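Local coordinates for protein chorismate synthase (PDB 1SQ1) that probably catalyses the elimination of phosphate from 5-enolpyruvylshikimate-3-phosphate to form chorismate, with reduced FMN as cofactor, at residues L8-F13 with V336-A341; R143-C148 with D342-N347; F170-A173 with F179-D182; M235-V240 with S329-A334; N259-K264 with S270-G275. All coordinates share one frame; numbering follows the deposited sequence.

Contact 1: residues L8-F13 with V336-A341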
# COMPACT_ATOMS: atom_id res chain seq x y z
N LEU A 8 -0.47 -1.95 -10.96
CA LEU A 8 -1.51 -2.65 -11.72
C LEU A 8 -2.23 -3.62 -10.77
O LEU A 8 -1.98 -4.82 -10.77
CB LEU A 8 -0.89 -3.44 -12.88
CG LEU A 8 -1.70 -3.64 -14.16
CD1 LEU A 8 -1.77 -5.12 -14.52
CD2 LEU A 8 -3.08 -3.05 -14.01
N LYS A 9 -3.11 -3.06 -9.95
CA LYS A 9 -3.87 -3.80 -8.95
C LYS A 9 -4.96 -4.70 -9.48
O LYS A 9 -5.91 -4.23 -10.08
CB LYS A 9 -4.48 -2.80 -7.97
CG LYS A 9 -3.45 -1.92 -7.31
CD LYS A 9 -4.01 -1.19 -6.11
CE LYS A 9 -2.90 -0.45 -5.42
NZ LYS A 9 -1.81 -1.40 -5.08
N PHE A 10 -4.84 -6.00 -9.23
CA PHE A 10 -5.84 -6.97 -9.67
C PHE A 10 -6.71 -7.34 -8.48
O PHE A 10 -6.19 -7.64 -7.41
CB PHE A 10 -5.15 -8.22 -10.21
CG PHE A 10 -6.06 -9.41 -10.33
CD1 PHE A 10 -5.98 -10.46 -9.41
CD2 PHE A 10 -6.98 -9.51 -11.36
CE1 PHE A 10 -6.79 -11.59 -9.51
CE2 PHE A 10 -7.81 -10.63 -11.48
CZ PHE A 10 -7.71 -11.68 -10.55
N THR A 11 -8.02 -7.32 -8.66
CA THR A 11 -8.93 -7.66 -7.58
C THR A 11 -10.03 -8.62 -8.00
O THR A 11 -10.75 -8.36 -8.98
CB THR A 11 -9.60 -6.40 -6.99
OG1 THR A 11 -8.59 -5.48 -6.56
CG2 THR A 11 -10.48 -6.76 -5.79
N SER A 12 -10.18 -9.71 -7.27
CA SER A 12 -11.23 -10.68 -7.59
C SER A 12 -12.24 -10.77 -6.45
O SER A 12 -11.88 -10.87 -5.29
CB SER A 12 -10.64 -12.06 -7.89
OG SER A 12 -9.81 -12.54 -6.85
N PHE A 13 -13.51 -10.71 -6.81
CA PHE A 13 -14.55 -10.80 -5.81
C PHE A 13 -15.37 -12.03 -6.10
O PHE A 13 -15.56 -12.43 -7.26
CB PHE A 13 -15.41 -9.54 -5.82
CG PHE A 13 -15.97 -9.19 -7.16
CD1 PHE A 13 -17.28 -9.53 -7.49
CD2 PHE A 13 -15.19 -8.54 -8.11
CE1 PHE A 13 -17.81 -9.22 -8.74
CE2 PHE A 13 -15.69 -8.23 -9.36
CZ PHE A 13 -17.01 -8.57 -9.68
N VAL A 336 2.05 -14.65 -13.93
CA VAL A 336 3.32 -14.08 -14.38
C VAL A 336 3.03 -12.91 -15.30
O VAL A 336 3.83 -11.98 -15.43
CB VAL A 336 4.18 -15.12 -15.12
CG1 VAL A 336 5.44 -14.46 -15.64
CG2 VAL A 336 4.53 -16.26 -14.18
N ARG A 337 1.86 -12.94 -15.91
CA ARG A 337 1.45 -11.87 -16.80
C ARG A 337 1.22 -10.63 -15.95
O ARG A 337 1.88 -9.61 -16.17
CB ARG A 337 0.14 -12.24 -17.50
CG ARG A 337 0.12 -11.95 -18.97
CD ARG A 337 0.50 -13.18 -19.79
NE ARG A 337 -0.63 -14.09 -19.99
CZ ARG A 337 -0.71 -14.92 -21.03
NH1 ARG A 337 0.26 -14.94 -21.95
NH2 ARG A 337 -1.75 -15.75 -21.16
N LEU A 338 0.30 -10.72 -14.99
CA LEU A 338 -0.03 -9.60 -14.11
C LEU A 338 1.22 -8.94 -13.54
O LEU A 338 1.38 -7.72 -13.59
CB LEU A 338 -0.93 -10.06 -12.97
CG LEU A 338 -2.37 -10.43 -13.35
CD1 LEU A 338 -2.90 -11.40 -12.32
CD2 LEU A 338 -3.27 -9.20 -13.42
N VAL A 339 2.12 -9.75 -12.99
CA VAL A 339 3.34 -9.20 -12.42
C VAL A 339 4.11 -8.38 -13.47
O VAL A 339 4.32 -7.18 -13.28
CB VAL A 339 4.26 -10.31 -11.89
CG1 VAL A 339 5.50 -9.70 -11.27
CG2 VAL A 339 3.51 -11.14 -10.87
N LEU A 340 4.53 -9.01 -14.57
CA LEU A 340 5.29 -8.29 -15.60
C LEU A 340 4.61 -7.01 -16.08
O LEU A 340 5.28 -5.98 -16.22
CB LEU A 340 5.56 -9.19 -16.81
CG LEU A 340 6.70 -10.20 -16.60
CD1 LEU A 340 6.84 -11.05 -17.84
CD2 LEU A 340 7.99 -9.49 -16.26
N ALA A 341 3.30 -7.06 -16.31
CA ALA A 341 2.58 -5.88 -16.76
C ALA A 341 2.55 -4.88 -15.63
O ALA A 341 2.27 -3.70 -15.84
CB ALA A 341 1.18 -6.25 -17.15
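This is a buried helix-on-sheet contact of the alpha/beta fold of chorismate synthase. Leu8, and Phe10 of strand 9-13, meet Leu338 and Ala341 of the long helix 325-346. The strand belongs to an antiparallel sheet and pairs with strands 3-4 and 21-26. The helix packs against the same side of the strand from which Leu8 and Phe10 project. Lys9, between them in sequence, points away from the helix and binds the backbone carbonyls of Gly5 and Thr6 with its NZ.

The contact is entirely apolar across the two segments. Leu338 reaches the strand with the end of its side chain. Its CD1 branch lies 4.2 Å above the plane of the Phe10 ring, toward the rim. Its CD2 branch turns to the root of the same side chain. The first torsion of Phe10 (chi1 164°) places CG beside the carbonyl carbon, and the ring meets the leucine at a slant. About one turn on from Leu338, the methyl CB of Ala341 meets Leu8 CD1 at 4.1 Å. Arg337, on another side of the helix, forms a salt bridge with Glu42. The closest approach is Phe10 CB to Leu338 CD2, at 3.8 Å.

Contact 2: residues R143-C148 with D342-N347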
# COMPACT_ATOMS: atom_id res chain seq x y z
N ARG A 143 1.66 -7.35 -24.95
CA ARG A 143 1.81 -7.55 -26.39
C ARG A 143 2.35 -6.26 -27.01
O ARG A 143 3.18 -6.31 -27.91
CB ARG A 143 0.46 -7.92 -27.04
CG ARG A 143 0.57 -8.28 -28.52
CD ARG A 143 -0.77 -8.61 -29.17
NE ARG A 143 -0.63 -8.94 -30.60
CZ ARG A 143 -0.28 -10.14 -31.07
NH1 ARG A 143 -0.18 -10.33 -32.38
NH2 ARG A 143 -0.06 -11.16 -30.24
N GLU A 144 1.89 -5.12 -26.51
CA GLU A 144 2.34 -3.84 -27.05
C GLU A 144 3.85 -3.68 -26.95
O GLU A 144 4.41 -2.81 -27.61
CB GLU A 144 1.66 -2.68 -26.32
CG GLU A 144 0.14 -2.68 -26.43
CD GLU A 144 -0.38 -2.37 -27.82
OE1 GLU A 144 -1.60 -2.48 -28.04
OE2 GLU A 144 0.44 -1.99 -28.69
N PHE A 145 4.51 -4.50 -26.14
CA PHE A 145 5.96 -4.44 -25.98
C PHE A 145 6.59 -5.75 -26.42
O PHE A 145 7.78 -6.01 -26.19
CB PHE A 145 6.34 -4.17 -24.52
CG PHE A 145 6.04 -2.77 -24.06
CD1 PHE A 145 7.06 -1.87 -23.81
CD2 PHE A 145 4.72 -2.36 -23.88
CE1 PHE A 145 6.79 -0.58 -23.40
CE2 PHE A 145 4.43 -1.07 -23.47
CZ PHE A 145 5.46 -0.17 -23.23
N ASP A 146 5.77 -6.56 -27.07
CA ASP A 146 6.17 -7.87 -27.57
C ASP A 146 6.81 -8.75 -26.53
O ASP A 146 7.87 -9.35 -26.76
CB ASP A 146 7.08 -7.75 -28.79
CG ASP A 146 6.29 -7.64 -30.08
OD1 ASP A 146 5.38 -8.49 -30.26
OD2 ASP A 146 6.58 -6.73 -30.90
N ILE A 147 6.14 -8.82 -25.39
CA ILE A 147 6.57 -9.65 -24.28
C ILE A 147 5.59 -10.82 -24.31
O ILE A 147 4.37 -10.64 -24.23
CB ILE A 147 6.49 -8.88 -22.94
CG1 ILE A 147 7.49 -7.72 -22.96
CG2 ILE A 147 6.82 -9.81 -21.78
CD1 ILE A 147 7.50 -6.86 -21.71
N CYS A 148 6.13 -12.02 -24.45
CA CYS A 148 5.29 -13.19 -24.52
C CYS A 148 5.52 -14.12 -23.35
O CYS A 148 6.66 -14.44 -23.02
CB CYS A 148 5.55 -13.93 -25.83
SG CYS A 148 4.32 -15.18 -26.20
N ASP A 342 2.83 -5.35 -14.41
CA ASP A 342 2.85 -4.46 -13.26
C ASP A 342 4.22 -3.77 -13.17
O ASP A 342 4.29 -2.56 -13.01
CB ASP A 342 2.52 -5.25 -11.97
CG ASP A 342 2.43 -4.36 -10.72
OD1 ASP A 342 2.32 -4.94 -9.62
OD2 ASP A 342 2.46 -3.11 -10.83
N CYS A 343 5.31 -4.52 -13.30
CA CYS A 343 6.64 -3.91 -13.24
C CYS A 343 6.84 -2.96 -14.40
O CYS A 343 7.59 -1.97 -14.30
CB CYS A 343 7.75 -4.96 -13.32
SG CYS A 343 7.64 -6.30 -12.14
N LEU A 344 6.18 -3.27 -15.51
CA LEU A 344 6.27 -2.48 -16.73
C LEU A 344 5.80 -1.04 -16.49
O LEU A 344 6.39 -0.09 -17.02
CB LEU A 344 5.43 -3.16 -17.83
CG LEU A 344 5.72 -2.88 -19.30
CD1 LEU A 344 4.96 -3.87 -20.17
CD2 LEU A 344 5.33 -1.48 -19.62
N LEU A 345 4.76 -0.90 -15.68
CA LEU A 345 4.23 0.42 -15.34
C LEU A 345 5.07 1.05 -14.22
O LEU A 345 5.37 2.24 -14.24
CB LEU A 345 2.76 0.29 -14.92
CG LEU A 345 1.85 -0.27 -16.02
CD1 LEU A 345 0.50 -0.72 -15.46
CD2 LEU A 345 1.66 0.78 -17.08
N LEU A 346 5.47 0.24 -13.24
CA LEU A 346 6.27 0.74 -12.14
C LEU A 346 7.60 1.34 -12.59
O LEU A 346 8.04 2.35 -12.06
CB LEU A 346 6.58 -0.37 -11.16
CG LEU A 346 5.44 -0.84 -10.27
CD1 LEU A 346 5.94 -2.01 -9.44
CD2 LEU A 346 4.96 0.31 -9.39
N ASN A 347 8.22 0.71 -13.57
CA ASN A 347 9.51 1.15 -14.06
C ASN A 347 9.41 2.28 -15.08
O ASN A 347 10.41 2.68 -15.69
CB ASN A 347 10.25 -0.04 -14.66
CG ASN A 347 11.72 0.21 -14.79
OD1 ASN A 347 12.43 0.28 -13.79
ND2 ASN A 347 12.19 0.34 -16.03
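A Schellman motif ends helix 128-143, and the loop that follows it packs Phe145 and Ile147 onto Leu344 near the end of helix 325-346. Asp146, with positive phi, is the C-prime residue. Its N bonds to Arg143 O at 2.7 Å, and Ile147 N bonds back to Leu142 O. The reversal turns Phe145 and Ile147 toward the second helix, while Asp146 between them faces solvent.

Leu344 fits against both with its two methyl branches. CD2 sits over one face of the Phe145 ring, 4.0 Å from the ring centroid and 19° off the normal, which makes a CH-pi contact. The nearest ring atom to it is Phe145 CZ, at 3.8 Å. CD1 lies over the CG and CD2 side of the same ring and also reaches Ile147 CD1 at 4.2 Å. A chi1 of -158° turns CG of the leucine away from the backbone N and sends the fork to the loop. Tyr359 of the fourth subunit donates or accepts through its OH at Leu344 O, and its ring meets Phe145 edge-to-face. That places the contact at a subunit interface.

Between the two segments the chemistry is dispersion and CH-pi attraction, without polar bonds, so the contact rests on fit of shape.

Contact 3: residues F170-A173 with F179-D182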
# COMPACT_ATOMS: atom_id res chain seq x y z
N PHE A 170 6.75 -25.90 -27.20
CA PHE A 170 5.58 -25.09 -26.89
C PHE A 170 4.55 -25.21 -28.00
O PHE A 170 3.36 -25.02 -27.78
CB PHE A 170 5.98 -23.63 -26.71
CG PHE A 170 6.39 -23.30 -25.31
CD1 PHE A 170 5.44 -23.04 -24.34
CD2 PHE A 170 7.73 -23.27 -24.95
CE1 PHE A 170 5.81 -22.77 -23.03
CE2 PHE A 170 8.12 -23.00 -23.64
CZ PHE A 170 7.16 -22.75 -22.68
N GLU A 171 5.02 -25.52 -29.20
CA GLU A 171 4.12 -25.68 -30.34
C GLU A 171 3.25 -26.89 -30.01
O GLU A 171 2.02 -26.84 -30.11
CB GLU A 171 4.93 -25.92 -31.60
CG GLU A 171 5.82 -24.74 -31.98
CD GLU A 171 5.10 -23.72 -32.86
OE1 GLU A 171 4.79 -24.06 -34.03
OE2 GLU A 171 4.86 -22.58 -32.39
N PHE A 172 3.91 -27.96 -29.59
CA PHE A 172 3.24 -29.19 -29.20
C PHE A 172 2.36 -28.90 -27.97
O PHE A 172 1.24 -29.39 -27.87
CB PHE A 172 4.29 -30.26 -28.85
CG PHE A 172 3.72 -31.64 -28.65
CD1 PHE A 172 3.29 -32.40 -29.73
CD2 PHE A 172 3.58 -32.17 -27.37
CE1 PHE A 172 2.73 -33.66 -29.54
CE2 PHE A 172 3.02 -33.42 -27.17
CZ PHE A 172 2.60 -34.17 -28.25
N ALA A 173 2.87 -28.07 -27.06
CA ALA A 173 2.13 -27.73 -25.86
C ALA A 173 0.76 -27.14 -26.17
O ALA A 173 -0.24 -27.57 -25.61
CB ALA A 173 2.93 -26.75 -25.01
N PHE A 179 -1.10 -29.66 -22.25
CA PHE A 179 -0.02 -28.69 -22.37
C PHE A 179 1.37 -29.31 -22.24
O PHE A 179 2.31 -28.65 -21.81
CB PHE A 179 -0.19 -27.58 -21.32
CG PHE A 179 -1.58 -27.01 -21.26
CD1 PHE A 179 -2.35 -27.12 -20.09
CD2 PHE A 179 -2.15 -26.38 -22.37
CE1 PHE A 179 -3.65 -26.62 -20.04
CE2 PHE A 179 -3.45 -25.89 -22.32
CZ PHE A 179 -4.20 -26.01 -21.16
N CYS A 180 1.49 -30.57 -22.62
CA CYS A 180 2.75 -31.29 -22.57
C CYS A 180 3.85 -30.54 -23.34
O CYS A 180 3.59 -30.02 -24.42
CB CYS A 180 2.57 -32.69 -23.16
SG CYS A 180 4.06 -33.73 -23.18
N LEU A 181 5.06 -30.49 -22.78
CA LEU A 181 6.20 -29.82 -23.41
C LEU A 181 7.25 -30.81 -23.92
O LEU A 181 8.25 -30.42 -24.52
CB LEU A 181 6.88 -28.85 -22.42
CG LEU A 181 6.09 -27.63 -21.95
CD1 LEU A 181 6.90 -26.85 -20.94
CD2 LEU A 181 5.76 -26.75 -23.15
N ASP A 182 7.01 -32.10 -23.67
CA ASP A 182 7.91 -33.17 -24.11
C ASP A 182 7.02 -34.22 -24.77
O ASP A 182 6.43 -35.05 -24.09
CB ASP A 182 8.65 -33.79 -22.92
CG ASP A 182 9.88 -34.57 -23.34
OD1 ASP A 182 10.53 -35.20 -22.48
OD2 ASP A 182 10.21 -34.54 -24.53
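Phe170, in the first turn of helix 170-175, meets Leu181 through its ring. Its CB points away from the returning chain, but the ring comes back toward it. Leu181 CD2 lies over the centre of one face, 4.0 Å from the ring centroid and 13° off the normal, a CH-pi contact. Lys210 of strand 205-212 also touches this phenylalanine.

Phe172 faces the returning chain. CG is anti to its backbone N (chi1 -171°), which carries the ring out alongside Cys180. The ring meets Cys180 with its edge. Cys180 O lies near the ring plane, 3.7 Å from Phe172 CD2. Cys180 SG also stands at the edge, but this contact is doubtful because the position of the sulfur is less certain. Pro183 and Glu186 pack against Phe172 from beyond the segment.

Ala173 is where the two backbones come together. Its CA lies close to Cys180 O, and its own O receives a CA-H...O contact from Phe179 CA at 3.4 Å, with an angle of 175° at the hydrogen. The methyl of Ala173 meets the same Leu181 CD2 that covers Phe170. One leucine branch thus serves both residues. Leu181 also has backbone bonds to Val153 of strand 148-156 and to Asp169 just before the helix.

Phe179 itself points away from the helix and packs on Val326, Ser329 and Val330 of helix 325-346. Its side chain is about 7 Å from that of Arg46, which is predicted to bind NADP(+). Its backbone has positive phi where the chain turns back.

The arrangement is a short helix followed by a tight return, in which the outgoing chain folds against the helix it has just left, between strand 148-156 and helix 186-198.

Contact 4: residues M235-V240 with S329-A334. With SO4 (sulfate ion), chain B.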
# COMPACT_ATOMS: atom_id res chain seq x y z
N MSE A 235 3.80 -19.09 -5.84
CA MSE A 235 3.59 -19.87 -4.60
C MSE A 235 2.15 -19.67 -4.15
O MSE A 235 1.55 -20.57 -3.57
CB MSE A 235 4.52 -19.38 -3.47
CG MSE A 235 5.90 -20.02 -3.38
SE MSE A 235 5.91 -21.88 -2.85
CE MSE A 235 4.23 -21.88 -1.91
N GLY A 236 1.62 -18.47 -4.39
CA GLY A 236 0.26 -18.18 -4.00
C GLY A 236 -0.79 -19.05 -4.68
O GLY A 236 -1.90 -19.22 -4.18
N ILE A 237 -0.43 -19.59 -5.84
CA ILE A 237 -1.33 -20.43 -6.59
C ILE A 237 -1.66 -21.69 -5.80
O ILE A 237 -0.81 -22.23 -5.09
CB ILE A 237 -0.72 -20.86 -7.94
CG1 ILE A 237 -0.44 -19.62 -8.78
CG2 ILE A 237 -1.66 -21.84 -8.64
CD1 ILE A 237 0.02 -19.89 -10.20
N ASN A 238 -2.90 -22.15 -5.91
CA ASN A 238 -3.32 -23.35 -5.21
C ASN A 238 -2.48 -24.53 -5.60
O ASN A 238 -2.13 -24.70 -6.76
CB ASN A 238 -4.77 -23.68 -5.54
CG ASN A 238 -5.72 -23.13 -4.52
OD1 ASN A 238 -6.43 -23.88 -3.84
ND2 ASN A 238 -5.75 -21.80 -4.40
N ALA A 239 -2.17 -25.36 -4.61
CA ALA A 239 -1.39 -26.56 -4.83
C ALA A 239 0.10 -26.37 -5.04
O ALA A 239 0.84 -27.34 -5.09
CB ALA A 239 -1.98 -27.33 -6.01
N VAL A 240 0.57 -25.13 -5.16
CA VAL A 240 1.99 -24.91 -5.39
C VAL A 240 2.82 -25.04 -4.12
O VAL A 240 2.51 -24.44 -3.10
CB VAL A 240 2.25 -23.53 -6.02
CG1 VAL A 240 3.75 -23.28 -6.10
CG2 VAL A 240 1.65 -23.48 -7.42
N SER A 329 -1.15 -24.67 -14.86
CA SER A 329 -0.17 -24.09 -15.77
C SER A 329 -0.79 -22.86 -16.41
O SER A 329 -0.11 -21.85 -16.62
CB SER A 329 0.23 -25.08 -16.85
OG SER A 329 -0.80 -25.17 -17.83
N VAL A 330 -2.09 -22.94 -16.72
CA VAL A 330 -2.79 -21.81 -17.33
C VAL A 330 -2.83 -20.61 -16.38
O VAL A 330 -2.76 -19.46 -16.81
CB VAL A 330 -4.26 -22.17 -17.71
CG1 VAL A 330 -4.91 -21.01 -18.45
CG2 VAL A 330 -4.31 -23.43 -18.56
N VAL A 331 -2.95 -20.89 -15.09
CA VAL A 331 -2.99 -19.84 -14.07
C VAL A 331 -1.59 -19.29 -13.82
O VAL A 331 -1.42 -18.09 -13.64
CB VAL A 331 -3.58 -20.38 -12.75
CG1 VAL A 331 -3.52 -19.31 -11.68
CG2 VAL A 331 -5.02 -20.81 -12.98
N ALA A 332 -0.59 -20.17 -13.81
CA ALA A 332 0.78 -19.73 -13.61
C ALA A 332 1.12 -18.70 -14.69
O ALA A 332 1.91 -17.78 -14.46
CB ALA A 332 1.73 -20.90 -13.69
N SER A 333 0.51 -18.83 -15.86
CA SER A 333 0.76 -17.87 -16.94
C SER A 333 0.13 -16.53 -16.59
O SER A 333 0.80 -15.50 -16.61
CB SER A 333 0.19 -18.37 -18.27
OG SER A 333 1.09 -19.26 -18.91
N ALA A 334 -1.17 -16.55 -16.28
CA ALA A 334 -1.89 -15.33 -15.93
C ALA A 334 -1.16 -14.54 -14.85
O ALA A 334 -0.95 -13.34 -15.00
CB ALA A 334 -3.30 -15.68 -15.46
S SO4 B . -2.04 -25.15 -0.97
O1 SO4 B . -3.47 -25.43 -1.23
O2 SO4 B . -1.89 -24.35 0.27
O3 SO4 B . -1.31 -26.43 -0.80
O4 SO4 B . -1.47 -24.40 -2.11
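Ile237 inserts the end of its side chain against the backbone and methyls of helix 325-346, overlapping Val331 and Ala332. It opens a type II beta turn, Ile237 to Val240, that leads from helix 226-235 into strand 240-245. The turn is closed by Val240 N to Ile237 O at 3.2 Å.

Ile237 touches the helix mainly with CD1. The extended second torsion (chi2 -173°) carries this methyl to full reach. There it meets Val331 CG1 at 3.9 Å and Ala332 CB at 4.0 Å. CD1 also rests against the main chain of Ala332. Phe292 of strand 286-292 packs on Ile237 as well, so the residue joins the loop, the helix and the sheet.

The middle of the turn, Asn238 and Ala239, is predicted to bind FMN. This model has a sulfate there, probably from the crystallisation liquor. Gly278 N of the second subunit also bonds to the ion, so the anion is held between two chains. Ile237 packs the loop on the helix, and Gly236 O takes a bond from Lys225 of the second subunit. At the turn itself, Ala239 N donates to sulfate O4 at 2.8 Å, with an angle of 130° at the hydrogen.

Contact 5: residues N259-K264 with S270-G275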
# COMPACT_ATOMS: atom_id res chain seq x y z
N ASN A 259 28.06 -21.22 -12.95
CA ASN A 259 26.76 -20.54 -12.92
C ASN A 259 26.83 -19.15 -13.54
O ASN A 259 25.86 -18.66 -14.12
CB ASN A 259 26.26 -20.42 -11.48
CG ASN A 259 24.76 -20.44 -11.39
OD1 ASN A 259 24.12 -21.35 -11.89
ND2 ASN A 259 24.18 -19.44 -10.75
N ASN A 260 28.00 -18.53 -13.42
CA ASN A 260 28.25 -17.19 -13.95
C ASN A 260 27.82 -17.03 -15.40
O ASN A 260 28.19 -17.82 -16.26
CB ASN A 260 29.74 -16.86 -13.80
CG ASN A 260 30.21 -15.76 -14.75
OD1 ASN A 260 29.60 -14.69 -14.83
ND2 ASN A 260 31.30 -16.02 -15.46
N ASP A 261 27.03 -16.00 -15.66
CA ASP A 261 26.57 -15.71 -17.02
C ASP A 261 27.29 -14.44 -17.48
O ASP A 261 26.97 -13.35 -17.02
CB ASP A 261 25.05 -15.47 -17.04
CG ASP A 261 24.26 -16.67 -16.58
OD1 ASP A 261 24.53 -17.78 -17.07
OD2 ASP A 261 23.36 -16.51 -15.73
N ALA A 262 28.25 -14.58 -18.39
CA ALA A 262 28.97 -13.40 -18.86
C ALA A 262 28.56 -12.99 -20.27
O ALA A 262 27.80 -13.70 -20.94
CB ALA A 262 30.47 -13.64 -18.79
N LEU A 263 29.05 -11.84 -20.70
CA LEU A 263 28.77 -11.29 -22.03
C LEU A 263 29.97 -10.52 -22.58
O LEU A 263 30.56 -10.90 -23.60
CB LEU A 263 27.55 -10.37 -21.97
CG LEU A 263 27.13 -9.76 -20.63
CD1 LEU A 263 28.30 -9.09 -19.94
CD2 LEU A 263 26.01 -8.77 -20.87
N LYS A 264 30.32 -9.43 -21.89
CA LYS A 264 31.44 -8.55 -22.25
C LYS A 264 31.30 -7.93 -23.64
O LYS A 264 31.94 -6.91 -23.93
CB LYS A 264 32.77 -9.31 -22.14
CG LYS A 264 34.02 -8.43 -22.28
CD LYS A 264 34.17 -7.43 -21.14
CE LYS A 264 34.35 -8.14 -19.80
NZ LYS A 264 34.56 -7.17 -18.68
N SER A 270 25.44 -17.48 -21.36
CA SER A 270 24.60 -18.49 -20.72
C SER A 270 23.41 -17.84 -20.02
O SER A 270 23.42 -16.63 -19.79
CB SER A 270 25.46 -19.27 -19.71
OG SER A 270 26.31 -18.38 -19.00
N ASN A 271 22.39 -18.62 -19.68
CA ASN A 271 21.22 -18.06 -19.01
C ASN A 271 20.88 -18.80 -17.71
O ASN A 271 19.72 -19.10 -17.44
CB ASN A 271 19.99 -18.08 -19.93
CG ASN A 271 18.83 -17.26 -19.39
OD1 ASN A 271 19.04 -16.26 -18.71
ND2 ASN A 271 17.61 -17.67 -19.71
N HIS A 272 21.90 -19.07 -16.91
CA HIS A 272 21.70 -19.78 -15.66
C HIS A 272 20.82 -19.00 -14.71
O HIS A 272 20.04 -19.58 -13.94
CB HIS A 272 23.04 -20.05 -14.99
CG HIS A 272 23.90 -20.99 -15.76
ND1 HIS A 272 23.47 -22.25 -16.13
CD2 HIS A 272 25.17 -20.87 -16.22
CE1 HIS A 272 24.44 -22.86 -16.78
NE2 HIS A 272 25.48 -22.05 -16.85
N SER A 273 20.94 -17.68 -14.77
CA SER A 273 20.18 -16.78 -13.93
C SER A 273 18.67 -16.86 -14.13
O SER A 273 17.90 -16.43 -13.27
CB SER A 273 20.64 -15.34 -14.19
OG SER A 273 20.37 -14.98 -15.53
N GLY A 274 18.23 -17.39 -15.25
CA GLY A 274 16.80 -17.47 -15.49
C GLY A 274 16.19 -16.19 -16.03
O GLY A 274 14.99 -16.12 -16.28
N GLY A 275 17.03 -15.17 -16.23
CA GLY A 275 16.56 -13.90 -16.77
C GLY A 275 16.40 -12.78 -15.76
O GLY A 275 15.79 -11.74 -16.05
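The two segments are irregular chain, and the end-to-end directions of their touching parts, 259-262 and 270-273, differ by 119°. They come nearest at Asp261 and Ser270, whose CA atoms are 5.0 Å apart. Asn260 leaves the helical conformation after helix 256-259. In 270-275, Asn271 to Gly274 form a type I beta turn.

Asp261 carries the contact. Its CG lies beside the backbone N, opposite the carbonyl carbon, and this directs the carboxylate at the turn. OD1 accepts two bonds. Ser270 OG donates to the anti lone pair of Asp261 OD1 at 2.7 Å. His272 N donates to OD1 at 2.9 Å from the syn side, 29° out of the carboxylate plane. OD2 takes Ser273 N on its syn lone pair, at 2.9 Å. Ser273 OG adds a weak bond to OD2.

The carboxylate thus bridges successive backbone N-H groups of a beta turn within the long loop before strand 276-277. Bonds to both oxygens should hold its plane against rotation, and they would probably favour the charged form. Ala262, the next residue, pairs through its backbone with Leu269.

His272 presents its ring edge to Asn259 O, which lies 3.1 Å from His272 CD2. The Asn259 amide and the imidazole planes are 18° apart, with Asn259 OD1 3.5 Å from His272 CB. His272 ND1 bonds to Glu247 OE2. Ser273 O accepts from Lys241 NZ of the second subunit.

How the contacts relate
From the N terminus, strand 9-13 opens contact 1, which closes only at helix 325-346 and so spans most of the chain. Contact 2 opens after helix 128-143 and closes further along the same helix; its segments alternate with those of contact 1, and the two touch. Contacts 3, 4 and 5 all lie within both large loops. Contact 3 closes a short local loop before contact 4 opens, yet the two touch. Contact 4 encloses contact 5, a local closure about 26 Å away between centres. Helix 325-346 thus receives the first sheet (contact 1), the end of helix 128-143 (contact 2) and the loop between helix 226-235 and strand 240-245 (contact 4).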